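Local atomic coordinates of malate synthase (Haloferax volcanii, PDB entry 3OYZ), a protein that catalyses the magnesium-dependent Claisen condensation of acetyl-CoA with glyoxylate and hydrolysis of the malyl-CoA formed, giving malate and CoA in the glyoxylate cycle. Residues I127-K131 / L169-K175; D134-T138 / N178-R182. The contacts are given in a common frame with arbitrary orientation. Residue numbers count along the deposited sequence, not the author numbering.

Contact 1: I127-K131 / L169-K175; sequences IDDWK and LRDEMGK. With K (potassium ion), chain E.
Residues 127-131 open helix 127-143, and 169-174 lie on a short helix, followed by Lys175. The axes of these short segments cross at -36°, N-to-C directions roughly alike, 11.6 Å apart at closest approach. The nearest CA atoms, those of Ile127 and Leu169, are 7.7 Å apart. Leu169 CD1 lies 3.6 Å from Ile127 CD1 and 3.6 Å from Trp130 CZ3. Ile127 CG1 is 3.8 Å from Glu172 CG. The Trp130 ring reaches inward to TIM-barrel strands 152-157 and 183-188; its NE1 is hydrogen-bonded to Gly125 O. Toward solvent, Lys131 (mttt) NZ forms salt bridges with Glu172 OE1 at 2.8 Å and Asp128 OD1 at 3.0 Å. Lys175 NZ adds another to Glu172 OE1 at 2.9 Å. Water 1 links Lys131 NZ (2.8 Å) to Glu172 OE2 (2.9 Å). Met173 O and Lys175 O bind a potassium ion, each at 2.6 Å. Lys131 NZ and Lys175 NZ lie 4.1 Å apart; in this salt-bridge network Glu172 and Asp128 offset the repulsion of the two ammonium groups.

Contact 2: D134-T138 / N178-R182; sequences DEFFT and NNLER. With K (potassium ion), chain E; K (potassium ion), chain G.
Residues 134-138 are a regular turn of helix 127-143, with Thr138 N bonded to Asp134 O at 3.0 Å. Asn178 is extended, and the chain then closes into a 3-10 turn at 180-182, where Arg182 N meets Asn179 O at 3.0 Å. The nearest CA atoms are those of Asp134 and Leu180, 6.2 Å apart.

Asn178 (chi1 p) turns its side chain forward along the chain, so that OD1 accepts from Leu180 N at 3.0 Å. This is an Asx turn. Asn178 O and OD1 bind the potassium of chain E at 2.7 and 2.8 Å; Asn178 O also binds that of chain G at 2.7 Å. Asn179 N donates to Asp134 OD2 at 2.8 Å, nearly linearly. Asn179 ND2 donates to Thr138 OG1 at 3.1 Å, while its OD1 binds the chain G potassium at 2.7 Å. Leu180 CD2 packs 3.8 Å from Asp134 CB. Glu181 turns to the chain E potassium, with OE1 at 2.7 Å and OE2 at 3.1 Å. Arg182 (chi1 p) reaches back to the helix. Its NE forms a salt bridge with Asp134 OD1 at 2.8 Å, and NH2 donates to Thr138 OG1 at 3.1 Å. Phe137 CB lies over one face of the guanidinium, 3.4 Å from Arg182 CZ.

Arg182 NH1 also pairs with Glu141, further along the helix, and with Leu151 O. The loop leads straight into strand 183-188 of the barrel. The helix lies outside the barrel sheet, with Phe137 packed on strands 118-121 and 152-157.

How the contacts relate
Both contacts use helix 127-143, and their segments alternate along the chain. Contact 1 takes the start of the helix and contact 2 the next turns, with centres about 10 Å apart. Contact 2 is buried and contact 1 only partly so. Their chemistry differs accordingly. In contact 1 apolar packing lies inward and lysine-carboxylate pairs lie toward solvent. In contact 2 a buried aspartate and arginine are held by directional bonds between helix and loop. A shared potassium joins the second segments, using oxygens of Met173, Lys175, Asn178 and Glu181. Asn178 ND2 lies 3.0 Å from Glu172 O, a probable hydrogen bond between Glu172 and the loop.

Contact 1: I127-K131 / L169-K175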
loop_
_atom_site.group_PDB
_atom_site.type_symbol
_atom_site.label_atom_id
_atom_site.label_comp_id
_atom_site.label_asym_id
_atom_site.label_seq_id
_atom_site.Cartn_x
_atom_site.Cartn_y
_atom_site.Cartn_z
ATOM N N ILE A 127 -12.825 0.235 15.031
ATOM C CA ILE A 127 -13.865 1.258 15.070
ATOM C C ILE A 127 -14.704 1.203 16.355
ATOM O O ILE A 127 -15.189 2.238 16.833
ATOM C CB ILE A 127 -14.713 1.137 13.773
ATOM C CG1 ILE A 127 -15.573 2.413 13.641
ATOM C CG2 ILE A 127 -15.623 -0.151 13.839
ATOM C CD1 ILE A 127 -14.614 3.567 13.147
ATOM N N ASP A 128 -14.814 0.047 17.024
ATOM C CA ASP A 128 -15.640 0.044 18.227
ATOM C C ASP A 128 -14.913 0.804 19.379
ATOM O O ASP A 128 -15.602 1.421 20.180
ATOM C CB ASP A 128 -15.995 -1.394 18.680
ATOM C CG ASP A 128 -17.157 -1.937 17.824
ATOM O OD1 ASP A 128 -17.727 -1.213 16.950
ATOM O OD2 ASP A 128 -17.584 -3.060 18.036
ATOM N N ASP A 129 -13.588 0.831 19.377
ATOM C CA ASP A 129 -12.830 1.690 20.354
ATOM C C ASP A 129 -13.027 3.178 19.990
ATOM O O ASP A 129 -13.144 4.042 20.883
ATOM C CB ASP A 129 -11.323 1.429 20.260
ATOM C CG ASP A 129 -10.498 2.248 21.306
ATOM O OD1 ASP A 129 -10.822 2.156 22.529
ATOM O OD2 ASP A 129 -9.640 3.058 20.862
ATOM N N TRP A 130 -13.061 3.535 18.704
ATOM C CA TRP A 130 -13.399 4.937 18.362
ATOM C C TRP A 130 -14.790 5.329 18.815
ATOM O O TRP A 130 -15.022 6.484 19.218
ATOM C CB TRP A 130 -13.326 5.271 16.834
ATOM C CG TRP A 130 -12.016 4.959 16.143
ATOM C CD1 TRP A 130 -11.108 3.973 16.414
ATOM C CD2 TRP A 130 -11.581 5.567 14.915
ATOM N NE1 TRP A 130 -10.122 3.946 15.461
ATOM C CE2 TRP A 130 -10.415 4.884 14.495
ATOM C CE3 TRP A 130 -12.122 6.582 14.116
ATOM C CZ2 TRP A 130 -9.695 5.231 13.337
ATOM C CZ3 TRP A 130 -11.418 6.922 12.914
ATOM C CH2 TRP A 130 -10.208 6.266 12.572
ATOM N N LYS A 131 -15.750 4.408 18.806
ATOM C CA LYS A 131 -17.103 4.750 19.235
ATOM C C LYS A 131 -16.985 4.982 20.764
ATOM O O LYS A 131 -17.803 5.694 21.322
ATOM C CB LYS A 131 -18.024 3.538 19.005
ATOM C CG LYS A 131 -18.247 3.384 17.463
ATOM C CD LYS A 131 -19.153 2.136 17.156
ATOM C CE LYS A 131 -19.227 1.945 15.602
ATOM N NZ LYS A 131 -19.719 0.528 15.441
ATOM N N LEU A 169 -15.160 3.775 7.537
ATOM C CA LEU A 169 -15.508 4.854 8.415
ATOM C C LEU A 169 -16.741 5.522 7.897
ATOM O O LEU A 169 -17.612 5.891 8.686
ATOM C CB LEU A 169 -14.342 5.859 8.408
ATOM C CG LEU A 169 -14.002 6.900 9.440
ATOM C CD1 LEU A 169 -14.285 6.285 10.786
ATOM C CD2 LEU A 169 -12.528 7.276 9.263
ATOM N N ARG A 170 -16.836 5.710 6.576
ATOM C CA ARG A 170 -18.028 6.383 6.046
ATOM C C ARG A 170 -19.349 5.778 6.509
ATOM O O ARG A 170 -20.270 6.482 6.935
ATOM C CB ARG A 170 -17.965 6.453 4.486
ATOM C CG ARG A 170 -19.173 7.104 3.813
ATOM C CD ARG A 170 -19.234 6.684 2.283
ATOM N NE ARG A 170 -19.596 5.242 2.235
ATOM C CZ ARG A 170 -18.967 4.325 1.489
ATOM N NH1 ARG A 170 -18.016 4.727 0.665
ATOM N NH2 ARG A 170 -19.202 3.018 1.618
ATOM N N ASP A 171 -19.564 4.483 6.349
ATOM C CA ASP A 171 -20.804 3.952 6.832
ATOM C C ASP A 171 -20.909 3.805 8.382
ATOM O O ASP A 171 -21.996 3.832 8.892
ATOM C CB ASP A 171 -20.909 2.569 6.215
ATOM C CG ASP A 171 -21.202 2.656 4.659
ATOM O OD1 ASP A 171 -21.551 3.722 4.105
ATOM O OD2 ASP A 171 -21.055 1.615 4.000
ATOM N N GLU A 172 -19.819 3.551 9.104
ATOM C CA GLU A 172 -19.895 3.545 10.576
ATOM C C GLU A 172 -20.274 4.941 11.083
ATOM O O GLU A 172 -21.187 5.016 11.927
ATOM C CB GLU A 172 -18.525 3.221 11.190
ATOM C CG GLU A 172 -18.166 1.718 10.914
ATOM C CD GLU A 172 -18.957 0.712 11.737
ATOM O OE1 GLU A 172 -19.746 0.936 12.690
ATOM O OE2 GLU A 172 -18.783 -0.460 11.398
ATOM N N MET A 173 -19.730 6.020 10.508
ATOM C CA MET A 173 -20.113 7.365 10.923
ATOM C C MET A 173 -21.565 7.665 10.658
ATOM O O MET A 173 -22.109 8.583 11.271
ATOM C CB MET A 173 -19.304 8.498 10.231
ATOM C CG MET A 173 -17.781 8.406 10.379
ATOM S SD MET A 173 -16.870 9.682 9.365
ATOM C CE MET A 173 -18.199 10.864 9.231
ATOM N N GLY A 174 -22.168 7.006 9.665
ATOM C CA GLY A 174 -23.589 7.247 9.436
ATOM C C GLY A 174 -24.570 6.633 10.418
ATOM O O GLY A 174 -25.743 7.037 10.475
ATOM N N LYS A 175 -24.114 5.688 11.235
ATOM C CA LYS A 175 -25.022 4.988 12.187
ATOM C C LYS A 175 -25.535 5.972 13.235
ATOM O O LYS A 175 -24.808 6.849 13.707
ATOM C CB LYS A 175 -24.378 3.812 12.920
ATOM C CG LYS A 175 -23.832 2.736 11.947
ATOM C CD LYS A 175 -23.142 1.556 12.659
ATOM C CE LYS A 175 -22.939 0.418 11.608
ATOM N NZ LYS A 175 -22.156 -0.631 12.305
HETATM K K K E . -23.440 9.063 13.409
HETATM O O HOH W 1 -19.349 -1.823 13.934
HETATM O O HOH W 2 -25.801 10.341 13.027
#

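Contact 2: D134-T138 / N178-R182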
loop_
_atom_site.group_PDB
_atom_site.type_symbol
_atom_site.label_atom_id
_atom_site.label_comp_id
_atom_site.label_asym_id
_atom_site.label_seq_id
_atom_site.Cartn_x
_atom_site.Cartn_y
_atom_site.Cartn_z
ATOM N N ASP A 134 -15.937 8.584 21.123
ATOM C CA ASP A 134 -17.113 9.332 20.738
ATOM C C ASP A 134 -18.196 9.454 21.801
ATOM O O ASP A 134 -18.813 10.541 22.010
ATOM C CB ASP A 134 -17.752 8.793 19.443
ATOM C CG ASP A 134 -19.060 9.464 19.141
ATOM O OD1 ASP A 134 -19.029 10.652 18.761
ATOM O OD2 ASP A 134 -20.155 8.864 19.221
ATOM N N GLU A 135 -18.454 8.348 22.476
ATOM C CA GLU A 135 -19.470 8.404 23.521
ATOM C C GLU A 135 -19.018 9.350 24.686
ATOM O O GLU A 135 -19.852 10.067 25.178
ATOM C CB GLU A 135 -19.744 7.018 24.041
ATOM C CG GLU A 135 -20.690 6.993 25.239
ATOM C CD GLU A 135 -22.071 7.585 24.962
ATOM O OE1 GLU A 135 -22.519 7.862 23.835
ATOM O OE2 GLU A 135 -22.793 7.681 25.966
ATOM N N PHE A 136 -17.768 9.308 25.093
ATOM C CA PHE A 136 -17.258 10.292 26.067
ATOM C C PHE A 136 -17.374 11.734 25.609
ATOM O O PHE A 136 -17.747 12.600 26.405
ATOM C CB PHE A 136 -15.837 9.944 26.467
ATOM C CG PHE A 136 -15.764 8.713 27.300
ATOM C CD1 PHE A 136 -16.591 8.579 28.414
ATOM C CD2 PHE A 136 -14.810 7.731 27.054
ATOM C CE1 PHE A 136 -16.456 7.466 29.266
ATOM C CE2 PHE A 136 -14.684 6.596 27.893
ATOM C CZ PHE A 136 -15.525 6.472 28.981
ATOM N N PHE A 137 -17.126 12.028 24.334
ATOM C CA PHE A 137 -17.316 13.378 23.832
ATOM C C PHE A 137 -18.783 13.769 24.007
ATOM O O PHE A 137 -19.109 14.920 24.434
ATOM C CB PHE A 137 -16.984 13.526 22.317
ATOM C CG PHE A 137 -15.557 13.705 21.986
ATOM C CD1 PHE A 137 -15.078 14.967 21.596
ATOM C CD2 PHE A 137 -14.668 12.637 22.087
ATOM C CE1 PHE A 137 -13.742 15.106 21.311
ATOM C CE2 PHE A 137 -13.345 12.755 21.809
ATOM C CZ PHE A 137 -12.862 14.014 21.386
ATOM N N THR A 138 -19.700 12.876 23.611
ATOM C CA THR A 138 -21.121 13.163 23.738
ATOM C C THR A 138 -21.497 13.424 25.229
ATOM O O THR A 138 -22.280 14.335 25.536
ATOM C CB THR A 138 -21.936 11.980 23.145
ATOM O OG1 THR A 138 -21.597 11.912 21.751
ATOM C CG2 THR A 138 -23.429 12.310 23.235
ATOM N N ASN A 178 -24.066 6.645 17.055
ATOM C CA ASN A 178 -22.877 7.406 17.391
ATOM C C ASN A 178 -22.948 8.853 16.890
ATOM O O ASN A 178 -23.828 9.174 16.088
ATOM C CB ASN A 178 -21.571 6.735 16.975
ATOM C CG ASN A 178 -21.403 6.630 15.446
ATOM O OD1 ASN A 178 -21.394 7.645 14.762
ATOM N ND2 ASN A 178 -21.488 5.389 14.914
ATOM N N ASN A 179 -21.995 9.683 17.303
ATOM C CA ASN A 179 -21.839 11.077 16.867
ATOM C C ASN A 179 -20.496 11.259 16.109
ATOM O O ASN A 179 -19.869 12.329 16.153
ATOM C CB ASN A 179 -22.048 12.023 18.087
ATOM C CG ASN A 179 -23.533 12.200 18.443
ATOM O OD1 ASN A 179 -24.377 12.281 17.575
ATOM N ND2 ASN A 179 -23.873 12.238 19.736
ATOM N N LEU A 180 -19.986 10.200 15.446
ATOM C CA LEU A 180 -18.659 10.209 14.830
ATOM C C LEU A 180 -18.616 11.128 13.646
ATOM O O LEU A 180 -17.544 11.321 13.132
ATOM C CB LEU A 180 -18.181 8.778 14.401
ATOM C CG LEU A 180 -17.674 7.968 15.615
ATOM C CD1 LEU A 180 -17.645 6.499 15.061
ATOM C CD2 LEU A 180 -16.257 8.412 16.020
ATOM N N GLU A 181 -19.700 11.797 13.252
ATOM C CA GLU A 181 -19.555 12.925 12.316
ATOM C C GLU A 181 -18.688 14.035 12.922
ATOM O O GLU A 181 -18.167 14.845 12.172
ATOM C CB GLU A 181 -20.919 13.634 12.120
ATOM C CG GLU A 181 -21.857 12.800 11.372
ATOM C CD GLU A 181 -22.800 11.974 12.265
ATOM O OE1 GLU A 181 -22.544 11.626 13.466
ATOM O OE2 GLU A 181 -23.839 11.635 11.640
ATOM N N ARG A 182 -18.423 14.033 14.225
ATOM C CA ARG A 182 -17.456 15.017 14.830
ATOM C C ARG A 182 -15.975 14.819 14.452
ATOM O O ARG A 182 -15.105 15.669 14.748
ATOM C CB ARG A 182 -17.595 14.941 16.381
ATOM C CG ARG A 182 -16.996 13.623 17.023
ATOM C CD ARG A 182 -17.011 13.388 18.544
ATOM N NE ARG A 182 -18.354 13.352 19.128
ATOM C CZ ARG A 182 -19.006 14.367 19.689
ATOM N NH1 ARG A 182 -18.494 15.584 19.655
ATOM N NH2 ARG A 182 -20.187 14.187 20.252
HETATM K K K E . -23.440 9.063 13.409
HETATM K K K G . -26.170 10.316 16.929
HETATM O O HOH W 2 -25.801 10.341 13.027
HETATM O O HOH W 3 -24.770 9.177 19.744
#